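Local coordinates for protein inulin fructotransferase (Bacillus sp. snu-7, PDB 2INV) that catalyses intramolecular fructosyl transfer on inulin, probably releasing difructose anhydride from the end of the chain, at residues Arg92-Asn97 with Thr101-Leu106; Glu184-Val189 with Asn200-Cys205. One frame throughout, in Å; residues are numbered along the deposited sequence.

From the N terminus the chain runs past helix 30-48 and the first strands to contact 1, where helix 92-96 packs on residues 101-106 and closes a very short loop between strands 80-84 and 111-115. This arm stands off the right-handed parallel beta-helix and reaches a second subunit. Contact 2 comes later, inside the beta-helix: Glu184-Val189 and Asn200-Cys205 meet across its interior and close a longer loop that includes strand 196-198. The two follow in series, neither nesting nor crossing, with centres about 21 Å apart. They nevertheless touch, since Glu204 OE1 probably accepts a hydrogen bond from Ser93 N at 2.9 Å, and both contribute to the same fructose site.

Contact 1: residues Arg92-Asn97 with Thr101-Leu106; sequences RSILDN and TGWQNL. With FRU (beta-D-fructofuranose), chain D.
Leu95 fits into the angle between Trp103 and Leu106. Its CG stands anti to the backbone N (chi1 169°), which swings both methyls off the helix toward 101-106, and the leucine and indole approach at a slant. CD1 reaches the six-membered ring of the indole obliquely, 3.5 Å from Trp103 CE3, while Trp103 CH2 comes within 3.8 Å of Leu95 CA, so the indole also touches the helix backbone. Ile94 meets the same ring differently: its CG2 sits at the edge, near the ring plane, 4.2 Å from CH2, with the two side chains roughly perpendicular. The same leucine methyl, Leu95 CD1, also meets Leu106 CD2 at 3.9 Å. With an alanine in place of Trp103, Leu95 CD1 and the Ile94 methyl would probably lose their apolar cover, leaving a gap between the helix and the returning chain.

No direct hydrogen bond joins the segments. A water spans them instead, accepting from Arg92 NH1 at 3.1 Å and donating to Leu106 O at 2.6 Å, while Arg92 NE is salt-bridged to Asp146. Pro133 of the second subunit packs on Trp103, tying this arm into the assembly.

The helix turns another side to the sugar. Ser93 OG and fructose O1 share a hydrogen bond of 2.7 Å, and Asn97 ND2 donates one back to Ser93 O at 2.9 Å (143° at the hydrogen). The whole is a short helix carried on a loop out of the beta-helix, held by Leu95, Trp103 and Leu106 and contributing Ser93 to the fructose-binding pocket.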
ATOM      1  N   ARG A  92      19.431 -14.871  -9.341  1.00 13.14           N
ATOM      2  CA  ARG A  92      20.134 -15.771 -10.245  1.00 12.82           C
ATOM      3  C   ARG A  92      21.181 -14.997 -11.025  1.00 12.82           C
ATOM      4  O   ARG A  92      22.188 -15.553 -11.466  1.00 12.32           O
ATOM      5  CB  ARG A  92      19.165 -16.443 -11.222  1.00 12.39           C
ATOM      6  CG  ARG A  92      18.526 -17.717 -10.684  1.00 12.56           C
ATOM      7  CD  ARG A  92      17.706 -18.416 -11.750  1.00 11.99           C
ATOM      8  NE  ARG A  92      17.160 -19.701 -11.304  1.00 13.37           N
ATOM      9  CZ  ARG A  92      17.887 -20.802 -11.109  1.00 12.82           C
ATOM     10  NH1 ARG A  92      19.201 -20.784 -11.319  1.00 12.66           N
ATOM     11  NH2 ARG A  92      17.305 -21.924 -10.707  1.00 12.68           N
ATOM     12  N   SER A  93      20.935 -13.703 -11.186  1.00 12.53           N
ATOM     13  CA  SER A  93      21.844 -12.818 -11.906  1.00 13.28           C
ATOM     14  C   SER A  93      23.206 -12.789 -11.225  1.00 13.82           C
ATOM     15  O   SER A  93      24.230 -12.940 -11.866  1.00 14.61           O
ATOM     16  CB  SER A  93      21.266 -11.398 -11.951  1.00 12.79           C
ATOM     17  OG  SER A  93      22.011 -10.569 -12.822  1.00 12.94           O
ATOM     18  N   ILE A  94      23.213 -12.590  -9.915  1.00 14.37           N
ATOM     19  CA  ILE A  94      24.467 -12.546  -9.184  1.00 15.29           C
ATOM     20  C   ILE A  94      25.143 -13.921  -9.183  1.00 15.01           C
ATOM     21  O   ILE A  94      26.358 -14.012  -9.326  1.00 16.22           O
ATOM     22  CB  ILE A  94      24.251 -12.012  -7.748  1.00 14.84           C
ATOM     23  CG1 ILE A  94      23.748 -10.569  -7.831  1.00 15.46           C
ATOM     24  CG2 ILE A  94      25.554 -12.073  -6.964  1.00 15.50           C
ATOM     25  CD1 ILE A  94      23.341  -9.958  -6.508  1.00 14.94           C
ATOM     26  N   LEU A  95      24.369 -14.994  -9.055  1.00 15.35           N
ATOM     27  CA  LEU A  95      24.949 -16.337  -9.082  1.00 15.49           C
ATOM     28  C   LEU A  95      25.670 -16.569 -10.409  1.00 16.03           C
ATOM     29  O   LEU A  95      26.805 -17.045 -10.431  1.00 15.10           O
ATOM     30  CB  LEU A  95      23.864 -17.413  -8.896  1.00 15.73           C
ATOM     31  CG  LEU A  95      24.325 -18.852  -9.164  1.00 16.40           C
ATOM     32  CD1 LEU A  95      25.224 -19.331  -8.040  1.00 16.59           C
ATOM     33  CD2 LEU A  95      23.112 -19.765  -9.286  1.00 15.94           C
ATOM     34  N   ASP A  96      24.991 -16.237 -11.508  1.00 16.44           N
ATOM     35  CA  ASP A  96      25.524 -16.401 -12.864  1.00 16.76           C
ATOM     36  C   ASP A  96      26.758 -15.575 -13.182  1.00 17.27           C
ATOM     37  O   ASP A  96      27.468 -15.850 -14.148  1.00 18.03           O
ATOM     38  CB  ASP A  96      24.470 -16.043 -13.916  1.00 17.54           C
ATOM     39  CG  ASP A  96      23.550 -17.190 -14.241  1.00 18.06           C
ATOM     40  OD1 ASP A  96      23.986 -18.358 -14.150  1.00 20.02           O
ATOM     41  OD2 ASP A  96      22.388 -16.930 -14.621  1.00 19.59           O
ATOM     42  N   ASN A  97      26.995 -14.546 -12.387  1.00 17.38           N
ATOM     43  CA  ASN A  97      28.131 -13.677 -12.616  1.00 18.59           C
ATOM     44  C   ASN A  97      29.135 -13.747 -11.473  1.00 18.92           C
ATOM     45  O   ASN A  97      30.040 -12.909 -11.367  1.00 19.20           O
ATOM     46  CB  ASN A  97      27.637 -12.243 -12.839  1.00 18.77           C
ATOM     47  CG  ASN A  97      26.927 -12.074 -14.182  1.00 18.70           C
ATOM     48  OD1 ASN A  97      27.557 -12.138 -15.242  1.00 18.83           O
ATOM     49  ND2 ASN A  97      25.612 -11.872 -14.143  1.00 19.26           N
ATOM     50  N   THR A 101      31.498 -21.521  -5.797  1.00 22.26           N
ATOM     51  CA  THR A 101      32.202 -22.381  -4.838  1.00 21.53           C
ATOM     52  C   THR A 101      31.873 -22.144  -3.364  1.00 20.29           C
ATOM     53  O   THR A 101      32.073 -21.050  -2.826  1.00 21.01           O
ATOM     54  CB  THR A 101      33.731 -22.285  -4.997  1.00 21.69           C
ATOM     55  OG1 THR A 101      34.086 -22.506  -6.369  1.00 22.26           O
ATOM     56  CG2 THR A 101      34.408 -23.338  -4.135  1.00 21.77           C
ATOM     57  N   GLY A 102      31.375 -23.194  -2.717  1.00 19.85           N
ATOM     58  CA  GLY A 102      31.037 -23.105  -1.309  1.00 19.13           C
ATOM     59  C   GLY A 102      29.732 -22.387  -1.029  1.00 18.66           C
ATOM     60  O   GLY A 102      29.385 -22.170   0.132  1.00 18.52           O
ATOM     61  N   TRP A 103      29.013 -22.002  -2.079  1.00 17.23           N
ATOM     62  CA  TRP A 103      27.734 -21.316  -1.914  1.00 17.00           C
ATOM     63  C   TRP A 103      26.717 -22.289  -1.300  1.00 16.56           C
ATOM     64  O   TRP A 103      26.623 -23.449  -1.701  1.00 16.70           O
ATOM     65  CB  TRP A 103      27.239 -20.778  -3.269  1.00 16.20           C
ATOM     66  CG  TRP A 103      27.724 -19.367  -3.624  1.00 17.14           C
ATOM     67  CD1 TRP A 103      28.974 -18.849  -3.427  1.00 17.17           C
ATOM     68  CD2 TRP A 103      26.959 -18.329  -4.260  1.00 17.36           C
ATOM     69  NE1 TRP A 103      29.033 -17.557  -3.899  1.00 18.23           N
ATOM     70  CE2 TRP A 103      27.813 -17.213  -4.415  1.00 18.13           C
ATOM     71  CE3 TRP A 103      25.636 -18.236  -4.717  1.00 17.72           C
ATOM     72  CZ2 TRP A 103      27.385 -16.014  -5.007  1.00 18.40           C
ATOM     73  CZ3 TRP A 103      25.210 -17.046  -5.305  1.00 17.97           C
ATOM     74  CH2 TRP A 103      26.086 -15.950  -5.444  1.00 18.98           C
ATOM     75  N   GLN A 104      25.966 -21.806  -0.311  1.00 15.64           N
ATOM     76  CA  GLN A 104      24.975 -22.617   0.402  1.00 15.91           C
ATOM     77  C   GLN A 104      23.606 -22.701  -0.278  1.00 15.52           C
ATOM     78  O   GLN A 104      22.741 -23.487   0.121  1.00 15.80           O
ATOM     79  CB  GLN A 104      24.840 -22.086   1.835  1.00 16.71           C
ATOM     80  CG  GLN A 104      26.158 -22.209   2.617  1.00 17.60           C
ATOM     81  CD  GLN A 104      26.173 -21.433   3.917  1.00 17.55           C
ATOM     82  OE1 GLN A 104      25.677 -21.901   4.944  1.00 18.68           O
ATOM     83  NE2 GLN A 104      26.752 -20.236   3.879  1.00 18.13           N
ATOM     84  N   ASN A 105      23.425 -21.889  -1.313  1.00 14.71           N
ATOM     85  CA  ASN A 105      22.183 -21.857  -2.084  1.00 14.02           C
ATOM     86  C   ASN A 105      22.545 -21.560  -3.537  1.00 13.46           C
ATOM     87  O   ASN A 105      23.411 -20.717  -3.801  1.00 14.38           O
ATOM     88  CB  ASN A 105      21.250 -20.753  -1.563  1.00 14.31           C
ATOM     89  CG  ASN A 105      20.714 -21.042  -0.177  1.00 15.42           C
ATOM     90  OD1 ASN A 105      19.767 -21.813  -0.010  1.00 15.38           O
ATOM     91  ND2 ASN A 105      21.323 -20.424   0.829  1.00 15.52           N
ATOM     92  N   LEU A 106      21.895 -22.251  -4.469  1.00 12.88           N
ATOM     93  CA  LEU A 106      22.149 -22.029  -5.884  1.00 13.65           C
ATOM     94  C   LEU A 106      20.819 -21.798  -6.599  1.00 13.61           C
ATOM     95  O   LEU A 106      20.781 -21.640  -7.819  1.00 14.08           O
ATOM     96  CB  LEU A 106      22.843 -23.249  -6.491  1.00 14.96           C
ATOM     97  CG  LEU A 106      24.176 -23.746  -5.923  1.00 15.32           C
ATOM     98  CD1 LEU A 106      24.446 -25.149  -6.438  1.00 14.95           C
ATOM     99  CD2 LEU A 106      25.303 -22.798  -6.308  1.00 16.94           C
TER
HETATM  100  C1  FRU D   2      21.908  -7.679 -10.338  1.00 25.78           C
HETATM  101  C2  FRU D   2      20.797  -6.659  -9.840  1.00 25.18           C
HETATM  102  C3  FRU D   2      19.350  -7.044 -10.263  1.00 24.41           C
HETATM  103  C4  FRU D   2      18.627  -5.701 -10.509  1.00 23.81           C
HETATM  104  C5  FRU D   2      19.764  -4.815 -10.924  1.00 23.70           C
HETATM  105  C6  FRU D   2      19.666  -3.496 -10.143  1.00 23.40           C
HETATM  106  O1  FRU D   2      21.674  -8.106 -11.706  1.00 25.60           O
HETATM  107  O3  FRU D   2      18.454  -8.029  -9.811  1.00 24.53           O
HETATM  108  O4  FRU D   2      17.567  -5.812 -11.441  1.00 22.82           O
HETATM  109  O5  FRU D   2      21.019  -5.542 -10.678  1.00 24.61           O
HETATM  110  O6  FRU D   2      20.346  -2.561 -10.877  1.00 23.25           O
HETATM  111  O   HOH W   1      21.471 -22.606 -10.167  1.00 17.97           O

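Contact 2: residues Glu184-Val189 with Asn200-Cys205; sequences EHALIV and NMIAEC. With FRU (beta-D-fructofuranose), chain D.
Ala186 touches Ile202 and Cys205 without a ring from either segment taking part; the aromatic group at this spot is Phe180 of strand 174-181, which packs against all three. The other flat group that matters nearby is the Glu204 carboxylate, turned the other way. Its OE2 accepts a hydrogen bond from fructose O3 at 2.6 Å and another from Ser91, while OE1 is bonded to Ser93 N, so both oxygens are engaged, which probably limits rotation of the carboxylate.

The contact itself is purely apolar. Ala186 CB points at the other segment and meets Ile202 CG2 at 3.4 Å, tighter than methyls usually pack, and Cys205 SG at 3.7 Å. In Ile202, CG2 lies anti to the backbone N, with chi1 (to CG1) at -40°, some way from the usual -60°. Glu204 has positive phi (61°), and around this bend the chain sends the Glu204 side chain out to the sugar and the cysteine sulfur back to Ala186.

All three touching residues are buried inside the parallel beta-helix. Ala186 marks a corner in its coil; strand 185-193 lies between strands 162-166 and 207-211, and strand 201-203 runs between 174-181 and 224-226.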
ATOM      1  N   GLU A 184      11.372 -14.527 -19.265  1.00 12.15           N
ATOM      2  CA  GLU A 184      11.380 -13.485 -20.275  1.00 13.05           C
ATOM      3  C   GLU A 184      10.209 -12.540 -20.048  1.00 12.57           C
ATOM      4  O   GLU A 184      10.326 -11.331 -20.245  1.00 13.11           O
ATOM      5  CB  GLU A 184      11.335 -14.041 -21.696  1.00 12.97           C
ATOM      6  CG  GLU A 184      11.793 -12.962 -22.666  1.00 13.71           C
ATOM      7  CD  GLU A 184      12.031 -13.433 -24.078  1.00 14.21           C
ATOM      8  OE1 GLU A 184      12.578 -14.540 -24.260  1.00 13.54           O
ATOM      9  OE2 GLU A 184      11.699 -12.673 -25.013  1.00 15.77           O
ATOM     10  N   HIS A 185       9.080 -13.103 -19.635  1.00 13.53           N
ATOM     11  CA  HIS A 185       7.891 -12.316 -19.336  1.00 12.85           C
ATOM     12  C   HIS A 185       7.384 -12.873 -18.014  1.00 12.98           C
ATOM     13  O   HIS A 185       7.027 -14.047 -17.930  1.00 12.50           O
ATOM     14  CB  HIS A 185       6.815 -12.504 -20.409  1.00 13.57           C
ATOM     15  CG  HIS A 185       7.222 -12.044 -21.771  1.00 13.93           C
ATOM     16  ND1 HIS A 185       7.003 -10.762 -22.226  1.00 14.72           N
ATOM     17  CD2 HIS A 185       7.843 -12.702 -22.779  1.00 14.41           C
ATOM     18  CE1 HIS A 185       7.470 -10.650 -23.457  1.00 14.57           C
ATOM     19  NE2 HIS A 185       7.985 -11.812 -23.815  1.00 15.44           N
ATOM     20  N   ALA A 186       7.365 -12.050 -16.975  1.00 11.68           N
ATOM     21  CA  ALA A 186       6.903 -12.528 -15.679  1.00 11.80           C
ATOM     22  C   ALA A 186       5.388 -12.608 -15.658  1.00 11.78           C
ATOM     23  O   ALA A 186       4.802 -13.689 -15.586  1.00 12.52           O
ATOM     24  CB  ALA A 186       7.388 -11.599 -14.580  1.00  9.43           C
ATOM     25  N   LEU A 187       4.756 -11.445 -15.751  1.00 11.70           N
ATOM     26  CA  LEU A 187       3.302 -11.355 -15.717  1.00 12.25           C
ATOM     27  C   LEU A 187       2.696 -10.549 -16.868  1.00 12.10           C
ATOM     28  O   LEU A 187       3.134  -9.436 -17.161  1.00 11.50           O
ATOM     29  CB  LEU A 187       2.872 -10.721 -14.395  1.00 12.19           C
ATOM     30  CG  LEU A 187       1.384 -10.436 -14.231  1.00 13.34           C
ATOM     31  CD1 LEU A 187       0.651 -11.734 -13.980  1.00 11.65           C
ATOM     32  CD2 LEU A 187       1.175  -9.477 -13.071  1.00 12.94           C
ATOM     33  N   ILE A 188       1.678 -11.119 -17.505  1.00 11.80           N
ATOM     34  CA  ILE A 188       0.982 -10.460 -18.604  1.00 11.93           C
ATOM     35  C   ILE A 188      -0.522 -10.522 -18.342  1.00 11.98           C
ATOM     36  O   ILE A 188      -1.056 -11.583 -18.031  1.00 11.15           O
ATOM     37  CB  ILE A 188       1.267 -11.153 -19.960  1.00 11.01           C
ATOM     38  CG1 ILE A 188       2.740 -10.995 -20.340  1.00 12.53           C
ATOM     39  CG2 ILE A 188       0.373 -10.561 -21.047  1.00 11.65           C
ATOM     40  CD1 ILE A 188       3.130 -11.716 -21.614  1.00 13.16           C
ATOM     41  N   VAL A 189      -1.203  -9.385 -18.450  1.00 12.38           N
ATOM     42  CA  VAL A 189      -2.647  -9.346 -18.231  1.00 12.07           C
ATOM     43  C   VAL A 189      -3.355  -8.391 -19.191  1.00 12.81           C
ATOM     44  O   VAL A 189      -3.293  -7.171 -19.047  1.00 13.26           O
ATOM     45  CB  VAL A 189      -2.998  -8.939 -16.786  1.00 12.19           C
ATOM     46  CG1 VAL A 189      -4.500  -9.041 -16.577  1.00 11.43           C
ATOM     47  CG2 VAL A 189      -2.273  -9.839 -15.795  1.00 12.97           C
ATOM     48  N   ASN A 200       4.428  -7.588  -4.591  1.00 11.74           N
ATOM     49  CA  ASN A 200       5.162  -8.643  -5.295  1.00 11.76           C
ATOM     50  C   ASN A 200       6.622  -8.298  -5.541  1.00 12.43           C
ATOM     51  O   ASN A 200       7.019  -7.134  -5.470  1.00 13.40           O
ATOM     52  CB  ASN A 200       4.522  -8.973  -6.656  1.00 12.53           C
ATOM     53  CG  ASN A 200       3.042  -9.237  -6.564  1.00 12.47           C
ATOM     54  OD1 ASN A 200       2.676 -10.472  -6.233  1.00 12.44           O
ATOM     55  ND2 ASN A 200       2.228  -8.339  -6.799  1.00 13.61           N
HETATM   56  N   MSE A 201       7.402  -9.334  -5.849  1.00 13.07           N
HETATM   57  CA  MSE A 201       8.820  -9.203  -6.164  1.00 13.79           C
HETATM   58  C   MSE A 201       9.031  -9.781  -7.553  1.00 13.66           C
HETATM   59  O   MSE A 201       9.080 -11.006  -7.725  1.00 13.88           O
HETATM   60  CB  MSE A 201       9.664  -9.963  -5.146  1.00 14.82           C
HETATM   61  CG  MSE A 201      11.140 -10.091  -5.504  1.00 17.97           C
HETATM   62 SE   MSE A 201      12.021  -8.409  -5.726  1.00 22.60          SE
HETATM   63  CE  MSE A 201      12.305  -7.981  -3.874  1.00 22.92           C
ATOM     64  N   ILE A 202       9.132  -8.887  -8.532  1.00 13.30           N
ATOM     65  CA  ILE A 202       9.299  -9.267  -9.927  1.00 13.81           C
ATOM     66  C   ILE A 202      10.621  -8.701 -10.426  1.00 13.56           C
ATOM     67  O   ILE A 202      10.689  -7.529 -10.817  1.00 13.69           O
ATOM     68  CB  ILE A 202       8.180  -8.658 -10.774  1.00 14.78           C
ATOM     69  CG1 ILE A 202       6.863  -8.737 -10.004  1.00 15.38           C
ATOM     70  CG2 ILE A 202       8.079  -9.377 -12.107  1.00 15.46           C
ATOM     71  CD1 ILE A 202       5.727  -8.006 -10.651  1.00 15.91           C
ATOM     72  N   ALA A 203      11.672  -9.510 -10.434  1.00 12.88           N
ATOM     73  CA  ALA A 203      12.949  -8.992 -10.890  1.00 12.60           C
ATOM     74  C   ALA A 203      13.814  -9.994 -11.621  1.00 13.19           C
ATOM     75  O   ALA A 203      13.622 -11.216 -11.510  1.00 11.93           O
ATOM     76  CB  ALA A 203      13.713  -8.411  -9.721  1.00 14.06           C
ATOM     77  N   GLU A 204      14.776  -9.454 -12.366  1.00 12.64           N
ATOM     78  CA  GLU A 204      15.685 -10.270 -13.142  1.00 12.96           C
ATOM     79  C   GLU A 204      14.831 -11.040 -14.144  1.00 13.13           C
ATOM     80  O   GLU A 204      15.038 -12.222 -14.411  1.00 13.39           O
ATOM     81  CB  GLU A 204      16.492 -11.179 -12.205  1.00 12.54           C
ATOM     82  CG  GLU A 204      17.419 -10.331 -11.307  1.00 13.24           C
ATOM     83  CD  GLU A 204      18.342 -11.142 -10.413  1.00 14.25           C
ATOM     84  OE1 GLU A 204      18.392 -12.383 -10.555  1.00 12.72           O
ATOM     85  OE2 GLU A 204      19.038 -10.529  -9.572  1.00 13.43           O
ATOM     86  N   CYS A 205      13.863 -10.312 -14.697  1.00 11.72           N
ATOM     87  CA  CYS A 205      12.938 -10.812 -15.705  1.00 11.97           C
ATOM     88  C   CYS A 205      13.093  -9.915 -16.926  1.00 11.83           C
ATOM     89  O   CYS A 205      13.410  -8.722 -16.785  1.00 11.72           O
ATOM     90  CB  CYS A 205      11.502 -10.731 -15.199  1.00 12.66           C
ATOM     91  SG  CYS A 205      11.027 -12.025 -14.022  1.00 13.21           S
TER
HETATM   92  C1  FRU D   2      21.908  -7.679 -10.338  1.00 25.78           C
HETATM   93  C2  FRU D   2      20.797  -6.659  -9.840  1.00 25.18           C
HETATM   94  C3  FRU D   2      19.350  -7.044 -10.263  1.00 24.41           C
HETATM   95  C4  FRU D   2      18.627  -5.701 -10.509  1.00 23.81           C
HETATM   96  C5  FRU D   2      19.764  -4.815 -10.924  1.00 23.70           C
HETATM   97  C6  FRU D   2      19.666  -3.496 -10.143  1.00 23.40           C
HETATM   98  O1  FRU D   2      21.674  -8.106 -11.706  1.00 25.60           O
HETATM   99  O3  FRU D   2      18.454  -8.029  -9.811  1.00 24.53           O
HETATM  100  O4  FRU D   2      17.567  -5.812 -11.441  1.00 22.82           O
HETATM  101  O5  FRU D   2      21.019  -5.542 -10.678  1.00 24.61           O
HETATM  102  O6  FRU D   2      20.346  -2.561 -10.877  1.00 23.25           O